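Local coordinates for lipase aflb (Neosartorya fumigata, PDB 6IDY), which is a fungal lipase that probably hydrolyses the ester bonds of lipids and carries a bound calcium ion, at residues A[55-67]-A[398-410]. Residues are numbered along the deposited sequence; the frame is centred on the assembly and turned at random.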
loop_
_atom_site.group_PDB
_atom_site.type_symbol
_atom_site.label_atom_id
_atom_site.label_comp_id
_atom_site.label_asym_id
_atom_site.label_seq_id
_atom_site.Cartn_x
_atom_site.Cartn_y
_atom_site.Cartn_z
ATOM N N ARG A 55 13.293 -3.087 -26.802
ATOM C CA ARG A 55 13.620 -2.156 -25.724
ATOM C C ARG A 55 14.859 -1.289 -26.042
ATOM O O ARG A 55 15.439 -1.426 -27.122
ATOM C CB ARG A 55 13.752 -2.901 -24.382
ATOM C CG ARG A 55 12.399 -3.242 -23.768
ATOM C CD ARG A 55 12.498 -3.909 -22.410
ATOM N NE ARG A 55 11.184 -3.962 -21.766
ATOM C CZ ARG A 55 10.920 -4.593 -20.625
ATOM N NH1 ARG A 55 11.876 -5.252 -19.982
ATOM N NH2 ARG A 55 9.694 -4.574 -20.119
ATOM N N SER A 56 15.232 -0.378 -25.114
ATOM C CA SER A 56 16.364 0.550 -25.243
ATOM C C SER A 56 17.644 0.028 -24.564
ATOM O O SER A 56 17.577 -0.878 -23.730
ATOM C CB SER A 56 15.984 1.921 -24.686
ATOM O OG SER A 56 17.074 2.830 -24.685
ATOM N N THR A 57 18.806 0.621 -24.926
ATOM C CA THR A 57 20.136 0.278 -24.400
ATOM C C THR A 57 20.276 0.584 -22.901
ATOM O O THR A 57 20.992 -0.136 -22.200
ATOM C CB THR A 57 21.266 0.923 -25.245
ATOM O OG1 THR A 57 22.533 0.585 -24.672
ATOM C CG2 THR A 57 21.142 2.449 -25.372
ATOM N N LYS A 58 19.601 1.643 -22.420
ATOM C CA LYS A 58 19.645 2.052 -21.015
ATOM C C LYS A 58 18.771 1.172 -20.121
ATOM O O LYS A 58 18.971 1.181 -18.910
ATOM C CB LYS A 58 19.278 3.540 -20.850
ATOM C CG LYS A 58 20.184 4.486 -21.630
ATOM C CD LYS A 58 20.801 5.562 -20.749
ATOM C CE LYS A 58 21.801 6.407 -21.506
ATOM N NZ LYS A 58 23.074 5.675 -21.761
ATOM N N ASP A 59 17.813 0.413 -20.705
ATOM C CA ASP A 59 16.899 -0.465 -19.963
ATOM C C ASP A 59 17.602 -1.612 -19.258
ATOM O O ASP A 59 18.673 -2.038 -19.685
ATOM C CB ASP A 59 15.792 -1.013 -20.878
ATOM C CG ASP A 59 14.774 0.015 -21.327
ATOM O OD1 ASP A 59 14.414 0.891 -20.513
ATOM O OD2 ASP A 59 14.316 -0.074 -22.486
ATOM N N ALA A 60 17.000 -2.106 -18.166
ATOM C CA ALA A 60 17.545 -3.229 -17.410
ATOM C C ALA A 60 17.355 -4.499 -18.240
ATOM O O ALA A 60 16.247 -4.766 -18.703
ATOM C CB ALA A 60 16.845 -3.351 -16.067
ATOM N N LYS A 61 18.456 -5.209 -18.515
ATOM C CA LYS A 61 18.463 -6.448 -19.296
ATOM C C LYS A 61 18.124 -7.636 -18.397
ATOM O O LYS A 61 17.697 -8.686 -18.884
ATOM C CB LYS A 61 19.837 -6.669 -19.947
ATOM C CG LYS A 61 20.116 -5.741 -21.115
ATOM C CD LYS A 61 21.521 -5.938 -21.666
ATOM C CE LYS A 61 21.852 -4.961 -22.769
ATOM N NZ LYS A 61 21.963 -3.567 -22.257
ATOM N N SER A 62 18.335 -7.464 -17.086
ATOM C CA SER A 62 18.107 -8.484 -16.077
ATOM C C SER A 62 17.640 -7.852 -14.758
ATOM O O SER A 62 17.631 -6.625 -14.620
ATOM C CB SER A 62 19.397 -9.260 -15.840
ATOM O OG SER A 62 20.337 -8.410 -15.211
ATOM N N VAL A 63 17.291 -8.709 -13.786
ATOM C CA VAL A 63 16.843 -8.340 -12.447
ATOM C C VAL A 63 17.997 -7.663 -11.683
ATOM O O VAL A 63 17.767 -6.661 -11.007
ATOM C CB VAL A 63 16.265 -9.579 -11.708
ATOM C CG1 VAL A 63 15.937 -9.263 -10.250
ATOM C CG2 VAL A 63 15.033 -10.117 -12.431
ATOM N N GLN A 64 19.232 -8.189 -11.824
ATOM C CA GLN A 64 20.431 -7.627 -11.195
ATOM C C GLN A 64 20.710 -6.207 -11.699
ATOM O O GLN A 64 21.070 -5.351 -10.895
ATOM C CB GLN A 64 21.653 -8.548 -11.386
ATOM C CG GLN A 64 22.929 -8.115 -10.643
ATOM C CD GLN A 64 22.753 -7.985 -9.147
ATOM O OE1 GLN A 64 22.631 -6.881 -8.603
ATOM N NE2 GLN A 64 22.735 -9.111 -8.446
ATOM N N GLU A 65 20.499 -5.947 -13.006
ATOM C CA GLU A 65 20.675 -4.613 -13.587
ATOM C C GLU A 65 19.684 -3.614 -12.989
ATOM O O GLU A 65 20.056 -2.469 -12.743
ATOM C CB GLU A 65 20.548 -4.641 -15.113
ATOM C CG GLU A 65 21.797 -5.158 -15.802
ATOM C CD GLU A 65 22.043 -4.620 -17.197
ATOM O OE1 GLU A 65 21.068 -4.217 -17.870
ATOM O OE2 GLU A 65 23.221 -4.607 -17.620
ATOM N N ALA A 66 18.437 -4.056 -12.732
ATOM C CA ALA A 66 17.393 -3.237 -12.124
ATOM C C ALA A 66 17.798 -2.840 -10.706
ATOM O O ALA A 66 17.669 -1.665 -10.354
ATOM C CB ALA A 66 16.076 -3.994 -12.100
ATOM N N PHE A 67 18.324 -3.809 -9.910
ATOM C CA PHE A 67 18.797 -3.565 -8.547
ATOM C C PHE A 67 20.029 -2.679 -8.525
ATOM O O PHE A 67 20.151 -1.853 -7.618
ATOM C CB PHE A 67 19.038 -4.873 -7.779
ATOM C CG PHE A 67 17.790 -5.479 -7.189
ATOM C CD1 PHE A 67 17.109 -4.843 -6.155
ATOM C CD2 PHE A 67 17.307 -6.695 -7.648
ATOM C CE1 PHE A 67 15.954 -5.407 -5.605
ATOM C CE2 PHE A 67 16.160 -7.267 -7.088
ATOM C CZ PHE A 67 15.489 -6.617 -6.075
ATOM N N VAL A 398 16.091 -12.735 -4.809
ATOM C CA VAL A 398 15.950 -11.281 -4.957
ATOM C C VAL A 398 14.487 -10.935 -5.259
ATOM O O VAL A 398 14.033 -9.820 -4.999
ATOM C CB VAL A 398 16.933 -10.644 -5.975
ATOM C CG1 VAL A 398 18.364 -10.660 -5.444
ATOM C CG2 VAL A 398 16.850 -11.315 -7.342
ATOM N N LEU A 399 13.755 -11.907 -5.811
ATOM C CA LEU A 399 12.345 -11.801 -6.160
ATOM C C LEU A 399 11.665 -13.123 -5.821
ATOM O O LEU A 399 12.320 -14.159 -5.934
ATOM C CB LEU A 399 12.188 -11.570 -7.681
ATOM C CG LEU A 399 12.541 -10.205 -8.264
ATOM C CD1 LEU A 399 12.327 -10.207 -9.763
ATOM C CD2 LEU A 399 11.710 -9.088 -7.633
ATOM N N PRO A 400 10.348 -13.155 -5.493
ATOM C CA PRO A 400 9.685 -14.458 -5.321
ATOM C C PRO A 400 9.651 -15.179 -6.682
ATOM O O PRO A 400 9.715 -14.497 -7.714
ATOM C CB PRO A 400 8.271 -14.077 -4.870
ATOM C CG PRO A 400 8.050 -12.714 -5.422
ATOM C CD PRO A 400 9.384 -12.041 -5.354
ATOM N N PRO A 401 9.563 -16.529 -6.746
ATOM C CA PRO A 401 9.517 -17.194 -8.071
ATOM C C PRO A 401 8.347 -16.739 -8.953
ATOM O O PRO A 401 8.424 -16.824 -10.173
ATOM C CB PRO A 401 9.393 -18.686 -7.729
ATOM C CG PRO A 401 9.787 -18.808 -6.300
ATOM C CD PRO A 401 9.490 -17.504 -5.639
ATOM N N GLN A 402 7.278 -16.227 -8.329
ATOM C CA GLN A 402 6.053 -15.765 -8.995
ATOM C C GLN A 402 6.206 -14.438 -9.749
ATOM O O GLN A 402 5.376 -14.128 -10.607
ATOM C CB GLN A 402 4.885 -15.687 -7.987
ATOM C CG GLN A 402 4.494 -17.042 -7.375
ATOM C CD GLN A 402 5.369 -17.448 -6.208
ATOM O OE1 GLN A 402 5.928 -16.615 -5.488
ATOM N NE2 GLN A 402 5.512 -18.747 -5.996
ATOM N N LEU A 403 7.243 -13.651 -9.429
ATOM C CA LEU A 403 7.452 -12.358 -10.084
ATOM C C LEU A 403 8.728 -12.320 -10.926
ATOM O O LEU A 403 9.661 -13.092 -10.688
ATOM C CB LEU A 403 7.438 -11.196 -9.060
ATOM C CG LEU A 403 6.177 -11.005 -8.182
ATOM C CD1 LEU A 403 6.362 -9.842 -7.237
ATOM C CD2 LEU A 403 4.926 -10.773 -9.020
ATOM N N GLY A 404 8.751 -11.415 -11.896
ATOM C CA GLY A 404 9.893 -11.213 -12.780
ATOM C C GLY A 404 10.336 -9.767 -12.837
ATOM O O GLY A 404 9.863 -8.934 -12.056
ATOM N N LEU A 405 11.242 -9.465 -13.778
ATOM C CA LEU A 405 11.792 -8.132 -14.021
ATOM C C LEU A 405 10.718 -7.037 -14.177
ATOM O O LEU A 405 10.806 -6.024 -13.485
ATOM C CB LEU A 405 12.744 -8.164 -15.236
ATOM C CG LEU A 405 13.354 -6.832 -15.704
ATOM C CD1 LEU A 405 14.247 -6.204 -14.633
ATOM C CD2 LEU A 405 14.117 -7.010 -17.009
ATOM N N ASP A 406 9.716 -7.241 -15.063
ATOM C CA ASP A 406 8.627 -6.284 -15.326
ATOM C C ASP A 406 7.812 -5.949 -14.084
ATOM O O ASP A 406 7.329 -4.824 -13.950
ATOM C CB ASP A 406 7.719 -6.777 -16.465
ATOM C CG ASP A 406 8.364 -6.777 -17.849
ATOM O OD1 ASP A 406 9.541 -6.361 -17.961
ATOM O OD2 ASP A 406 7.689 -7.189 -18.818
ATOM N N ASP A 407 7.687 -6.921 -13.168
ATOM C CA ASP A 407 6.998 -6.768 -11.885
ATOM C C ASP A 407 7.795 -5.835 -10.965
ATOM O O ASP A 407 7.206 -4.938 -10.371
ATOM C CB ASP A 407 6.765 -8.138 -11.239
ATOM C CG ASP A 407 5.861 -9.039 -12.061
ATOM O OD1 ASP A 407 4.739 -8.608 -12.393
ATOM O OD2 ASP A 407 6.272 -10.179 -12.356
ATOM N N LEU A 408 9.139 -6.007 -10.907
ATOM C CA LEU A 408 10.059 -5.158 -10.146
ATOM C C LEU A 408 9.975 -3.721 -10.705
ATOM O O LEU A 408 9.759 -2.779 -9.941
ATOM C CB LEU A 408 11.511 -5.697 -10.284
ATOM C CG LEU A 408 12.606 -5.198 -9.304
ATOM C CD1 LEU A 408 13.839 -6.033 -9.438
ATOM C CD2 LEU A 408 13.009 -3.748 -9.558
ATOM N N LEU A 409 10.139 -3.569 -12.038
ATOM C CA LEU A 409 10.114 -2.266 -12.720
ATOM C C LEU A 409 8.781 -1.546 -12.595
ATOM O O LEU A 409 8.760 -0.356 -12.287
ATOM C CB LEU A 409 10.544 -2.375 -14.194
ATOM C CG LEU A 409 11.861 -3.120 -14.495
ATOM C CD1 LEU A 409 12.098 -3.234 -15.995
ATOM C CD2 LEU A 409 13.054 -2.474 -13.803
ATOM N N GLY A 410 7.690 -2.277 -12.811
ATOM C CA GLY A 410 6.333 -1.756 -12.716
ATOM C C GLY A 410 5.981 -1.265 -11.327
ATOM O O GLY A 410 5.361 -0.207 -11.190
#
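Leu405, Leu408 and Leu409 of 405-410 pack on Val63, Ala66 and Phe67 of 63-67, two nearly parallel helix starts 18° apart with axes 10.0 Å from each other. The contact joins an N-terminal helical region to a late helix of a chain built on a mainly parallel sheet flanked by helices, as in the alpha/beta-hydrolase fold of lipases. Leu405 has its CG anti to the backbone N (chi1 176°), which carries the fork to the loop just before helix 63-67: CD1 lies 3.4 Å from Ser62 O, while CD2 lies against Ala60 O. Ala66 CB is met by Leu405 CD1, Leu408 CD2 and Leu409 CD2, three methyls around one. Val63 spreads its branches over the loop leading into the second helix; its side chain and that of Leu399 point at each other tip to tip, whereas Val398 slides past it, CG2 3.7 Å from Val63 CG1. Phe67 offers one face to Leu408 in a CH-pi contact, Leu408 CD1 standing 4.0 Å from the ring centroid, and Tyr359 meets the same ring with its own plane steeply inclined. Val398 CB comes within 3.6 Å of Phe67 CE2. Farther out, the exposed and poorly ordered Arg55 extends its chain from CG to NE and forms a salt bridge with Asp406, its NH2 also pairing with Asp97. The guanidinium and carboxylate planes are clearly inclined to each other: Arg55 NH2 reaches Asp406 OD1 at 2.8 Å with the oxygen close to the guanidinium plane, but approaches from above the carboxylate, 44° out of its plane.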